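PDB 3O7B: ribosome biogenesis Nep1 RNA methyltransferase from Archaeoglobus fulgidus, which probably methylates N1 of a specific pseudouridine in 16S ribosomal RNA, with S-adenosyl-L-methionine as methyl donor, during assembly of the small ribosomal subunit. Local coordinates for residues 134-137 with 138-141; 65-68 with 69-72. All blocks are in the same frame, centred on the assembly; numbering follows the deposited sequence.

Contact 1. Residues 134-137 with 138-141; sequences GLME and KLFE
Met136 and Leu139, one helical turn apart, lie side by side and point the same way, the sulphur SD of Met136 4.2 Å from CD2 of Leu139. The flexible thioether, bent at both chi2 and chi3, lets Met136 lay its SD and CE along the stiffer leucine branch. Phe140 approaches differently: its ring is presented edge-on to the carbonyl of Met136, with CD1 3.1 Å from Met136 O and that oxygen in the ring plane. CG stands beside the backbone N (chi1 -83°), which swings the ring back toward the preceding turn, edge first. Without the ring, as with an alanine here, Phe155 would probably lose its edge-to-face partner and a gap would open beside Met136 O. The buried carboxylate of Glu137 is satisfied at both oxygens, OE1 by salt bridges to Arg57 and Lys59, OE2 by Leu65 N. Lys138 runs extended, its aliphatic part on Ile145 while the ammonium end can stay in solvent. Successive i to i+4 backbone bonds, such as Phe140 N to Met136 O at 2.9 Å, define an alpha-helix; with Met136, Leu139 and Phe140 buried and Lys138 and Glu141 exposed, it is amphipathic, Leu135 and Leu139 packing on strand 150-156 of the sheet.

Contact 2. Residues 65-68 with 69-72; sequences LLDD and SKHH
Asp67 and Ser69 meet in an N-cap: Asp67 OD1 accepts from Ser69 N at 2.9 Å, ahead of the short, weakly bonded helix 68-71. The amide reaches OD1 on its anti side, 29° out of the carboxylate plane. Aspartate suits this place because its short chain, with CG anti to the backbone N (chi1 178°), brings a carboxylate forward to an amide in the first turn. The backbone of the same residue closes the turn: Asp67 O accepts two amides, His71 N at 2.8 Å in the carbonyl plane and Lys70 N from well above it.

His71 folds its ring back along the incoming loop, residues 65-67. Its CD2 lies 3.8 Å from CD1 of Leu66, an apolar contact between chains that cross obliquely, while Lys70 CB sits above one ring face, offset toward the rim. The imidazole can thus give a carbon to a leucine and a polar nitrogen to the backbone.

Farther out, water and neighbouring residues hold the acids in place. Asp67 OD2 is hydrogen-bonded to Tyr129 OH and accepts from water 1, which Lys70 NZ also reaches at the end of its extended chain. Water 2 links Asp68 OD1 with Ser69 OG, and Asp68 OD2 forms a salt bridge with Arg81. Asp68 also touches Arg86, a predicted rRNA-interacting residue, and Ser69 packs on Arg131 of the second subunit, so the turn borders both the dimer interface and, probably, the RNA-binding surface. The last bond, from His71 NE2 to Leu65 O, is weak, 3.3 Å long and bent to 141°, with the oxygen in the plane of the ring.

From the N terminus, the chain leaves helix 48-57 and comes first to contact 2, whose two adjoining segments close a tight turn at the start of helix 68-71. It then passes through helix 87-98 and strands 105-111 and 116-119 before entering helix 129-142, where contact 1 spans successive turns. The two are therefore in series, neither nested nor crossing, yet they touch in space. Leu65 N is a probable hydrogen-bond donor to Glu137 OE2 at 2.9 Å, and the side chain of Leu65 packs against Met136 and Phe140. Together they tie the loop after helix 48-57 to helix 129-142, which rests on strand 150-156 of the mixed sheet.

Contact 1. Residues 134-137 with 138-141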
loop_
_atom_site.group_PDB
_atom_site.type_symbol
_atom_site.label_atom_id
_atom_site.label_comp_id
_atom_site.label_asym_id
_atom_site.label_seq_id
_atom_site.Cartn_x
_atom_site.Cartn_y
_atom_site.Cartn_z
ATOM N N GLY A 134 -12.001 -5.662 8.518
ATOM C CA GLY A 134 -13.302 -5.592 9.175
ATOM C C GLY A 134 -14.369 -5.048 8.255
ATOM O O GLY A 134 -15.520 -5.523 8.267
ATOM N N LEU A 135 -14.016 -4.068 7.439
ATOM C CA LEU A 135 -14.973 -3.491 6.496
ATOM C C LEU A 135 -15.350 -4.516 5.414
ATOM O O LEU A 135 -16.516 -4.631 5.032
ATOM C CB LEU A 135 -14.409 -2.214 5.866
ATOM C CG LEU A 135 -15.365 -1.490 4.916
ATOM C CD1 LEU A 135 -16.571 -0.923 5.672
ATOM C CD2 LEU A 135 -14.637 -0.392 4.201
ATOM N N MET A 136 -14.377 -5.284 4.945
ATOM C CA MET A 136 -14.665 -6.348 3.978
ATOM C C MET A 136 -15.545 -7.427 4.575
ATOM O O MET A 136 -16.465 -7.917 3.902
ATOM C CB MET A 136 -13.374 -6.955 3.434
ATOM C CG MET A 136 -12.557 -6.010 2.566
ATOM S SD MET A 136 -13.415 -5.386 1.104
ATOM C CE MET A 136 -14.064 -3.835 1.721
ATOM N N GLU A 137 -15.305 -7.792 5.829
ATOM C CA GLU A 137 -16.203 -8.740 6.520
ATOM C C GLU A 137 -17.633 -8.209 6.575
ATOM O O GLU A 137 -18.604 -8.950 6.306
ATOM C CB GLU A 137 -15.670 -9.067 7.912
ATOM C CG GLU A 137 -14.396 -9.908 7.820
ATOM C CD GLU A 137 -13.620 -10.042 9.120
ATOM O OE1 GLU A 137 -13.982 -9.364 10.106
ATOM O OE2 GLU A 137 -12.647 -10.825 9.155
ATOM N N LYS A 138 -17.778 -6.931 6.900
ATOM C CA LYS A 138 -19.098 -6.314 6.929
ATOM C C LYS A 138 -19.736 -6.311 5.534
ATOM O O LYS A 138 -20.930 -6.592 5.386
ATOM C CB LYS A 138 -19.003 -4.892 7.480
ATOM C CG LYS A 138 -20.354 -4.204 7.619
ATOM C CD LYS A 138 -20.199 -2.796 8.152
ATOM C CE LYS A 138 -21.569 -2.207 8.449
ATOM N NZ LYS A 138 -21.427 -0.874 9.099
ATOM N N LEU A 139 -18.954 -5.999 4.509
ATOM C CA LEU A 139 -19.442 -6.031 3.142
ATOM C C LEU A 139 -19.966 -7.424 2.761
ATOM O O LEU A 139 -21.053 -7.543 2.173
ATOM C CB LEU A 139 -18.330 -5.575 2.193
ATOM C CG LEU A 139 -18.654 -5.731 0.710
ATOM C CD1 LEU A 139 -19.732 -4.759 0.263
ATOM C CD2 LEU A 139 -17.387 -5.547 -0.103
ATOM N N PHE A 140 -19.235 -8.479 3.109
ATOM C CA PHE A 140 -19.687 -9.834 2.762
ATOM C C PHE A 140 -20.973 -10.213 3.499
ATOM O O PHE A 140 -21.799 -10.970 2.968
ATOM C CB PHE A 140 -18.587 -10.870 2.994
ATOM C CG PHE A 140 -17.607 -10.984 1.854
ATOM C CD1 PHE A 140 -16.594 -10.041 1.667
ATOM C CD2 PHE A 140 -17.721 -12.024 0.937
ATOM C CE1 PHE A 140 -15.688 -10.151 0.592
ATOM C CE2 PHE A 140 -16.826 -12.145 -0.128
ATOM C CZ PHE A 140 -15.813 -11.216 -0.301
ATOM N N GLU A 141 -21.146 -9.673 4.700
ATOM C CA GLU A 141 -22.326 -9.930 5.524
ATOM C C GLU A 141 -23.546 -9.139 5.063
ATOM O O GLU A 141 -24.628 -9.710 4.884
ATOM C CB GLU A 141 -22.005 -9.589 6.979
ATOM C CG GLU A 141 -23.201 -9.672 7.934
ATOM C CD GLU A 141 -23.764 -11.073 8.093
ATOM O OE1 GLU A 141 -23.070 -12.075 7.790
ATOM O OE2 GLU A 141 -24.928 -11.172 8.552
#

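Contact 2. Residues 65-68 with 69-72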
loop_
_atom_site.group_PDB
_atom_site.type_symbol
_atom_site.label_atom_id
_atom_site.label_comp_id
_atom_site.label_asym_id
_atom_site.label_seq_id
_atom_site.Cartn_x
_atom_site.Cartn_y
_atom_site.Cartn_z
ATOM N N LEU A 65 -12.796 -13.030 7.288
ATOM C CA LEU A 65 -12.070 -12.997 6.022
ATOM C C LEU A 65 -10.844 -13.910 6.098
ATOM O O LEU A 65 -10.096 -13.904 7.085
ATOM C CB LEU A 65 -11.633 -11.560 5.707
ATOM C CG LEU A 65 -11.371 -11.180 4.248
ATOM C CD1 LEU A 65 -12.666 -11.102 3.414
ATOM C CD2 LEU A 65 -10.660 -9.831 4.216
ATOM N N LEU A 66 -10.649 -14.701 5.053
ATOM C CA LEU A 66 -9.500 -15.595 4.968
ATOM C C LEU A 66 -8.198 -14.806 4.786
ATOM O O LEU A 66 -8.100 -13.961 3.892
ATOM C CB LEU A 66 -9.715 -16.598 3.826
ATOM C CG LEU A 66 -8.699 -17.737 3.715
ATOM C CD1 LEU A 66 -8.810 -18.686 4.913
ATOM C CD2 LEU A 66 -8.840 -18.490 2.384
ATOM N N ASP A 67 -7.224 -15.100 5.633
ATOM C CA ASP A 67 -5.982 -14.323 5.728
ATOM C C ASP A 67 -4.901 -15.319 6.083
ATOM O O ASP A 67 -4.884 -15.855 7.201
ATOM C CB ASP A 67 -6.144 -13.269 6.836
ATOM C CG ASP A 67 -4.885 -12.416 7.060
ATOM O OD1 ASP A 67 -3.763 -12.817 6.688
ATOM O OD2 ASP A 67 -5.026 -11.318 7.647
ATOM N N ASP A 68 -4.001 -15.578 5.138
ATOM C CA ASP A 68 -3.011 -16.628 5.374
ATOM C C ASP A 68 -1.921 -16.287 6.390
ATOM O O ASP A 68 -1.149 -17.168 6.772
ATOM C CB ASP A 68 -2.471 -17.230 4.064
ATOM C CG ASP A 68 -1.280 -16.501 3.491
ATOM O OD1 ASP A 68 -0.951 -15.363 3.907
ATOM O OD2 ASP A 68 -0.660 -17.100 2.584
ATOM N N SER A 69 -1.892 -15.049 6.889
ATOM C CA SER A 69 -1.011 -14.723 8.021
ATOM C C SER A 69 -1.623 -15.175 9.349
ATOM O O SER A 69 -0.940 -15.188 10.390
ATOM C CB SER A 69 -0.660 -13.226 8.054
ATOM O OG SER A 69 0.244 -12.899 7.008
ATOM N N LYS A 70 -2.904 -15.541 9.313
ATOM C CA LYS A 70 -3.601 -16.067 10.486
ATOM C C LYS A 70 -4.037 -17.518 10.308
ATOM O O LYS A 70 -4.096 -18.286 11.281
ATOM C CB LYS A 70 -4.845 -15.229 10.782
ATOM C CG LYS A 70 -4.564 -13.790 11.164
ATOM C CD LYS A 70 -5.843 -13.049 11.444
ATOM C CE LYS A 70 -5.559 -11.593 11.775
ATOM N NZ LYS A 70 -6.822 -10.893 12.140
ATOM N N HIS A 71 -4.344 -17.893 9.071
ATOM C CA HIS A 71 -5.063 -19.155 8.829
ATOM C C HIS A 71 -4.249 -20.181 8.052
ATOM O O HIS A 71 -4.800 -21.209 7.625
ATOM C CB HIS A 71 -6.368 -18.894 8.065
ATOM C CG HIS A 71 -7.236 -17.827 8.660
ATOM N ND1 HIS A 71 -7.554 -17.755 10.002
ATOM C CD2 HIS A 71 -7.858 -16.777 8.072
ATOM C CE1 HIS A 71 -8.340 -16.709 10.214
ATOM N NE2 HIS A 71 -8.539 -16.102 9.056
ATOM N N HIS A 72 -2.961 -19.914 7.849
ATOM C CA HIS A 72 -2.106 -20.760 7.010
ATOM C C HIS A 72 -2.257 -22.266 7.288
ATOM O O HIS A 72 -2.448 -23.058 6.365
ATOM C CB HIS A 72 -0.642 -20.377 7.196
ATOM C CG HIS A 72 0.305 -21.249 6.426
ATOM N ND1 HIS A 72 1.005 -22.287 7.005
ATOM C CD2 HIS A 72 0.629 -21.266 5.109
ATOM C CE1 HIS A 72 1.739 -22.889 6.085
ATOM N NE2 HIS A 72 1.536 -22.284 4.928
HETATM O O HOH W 1 -7.194 -10.600 9.038
HETATM O O HOH W 2 -0.883 -12.821 4.689
HETATM O O HOH W 3 -1.114 -18.221 9.678
#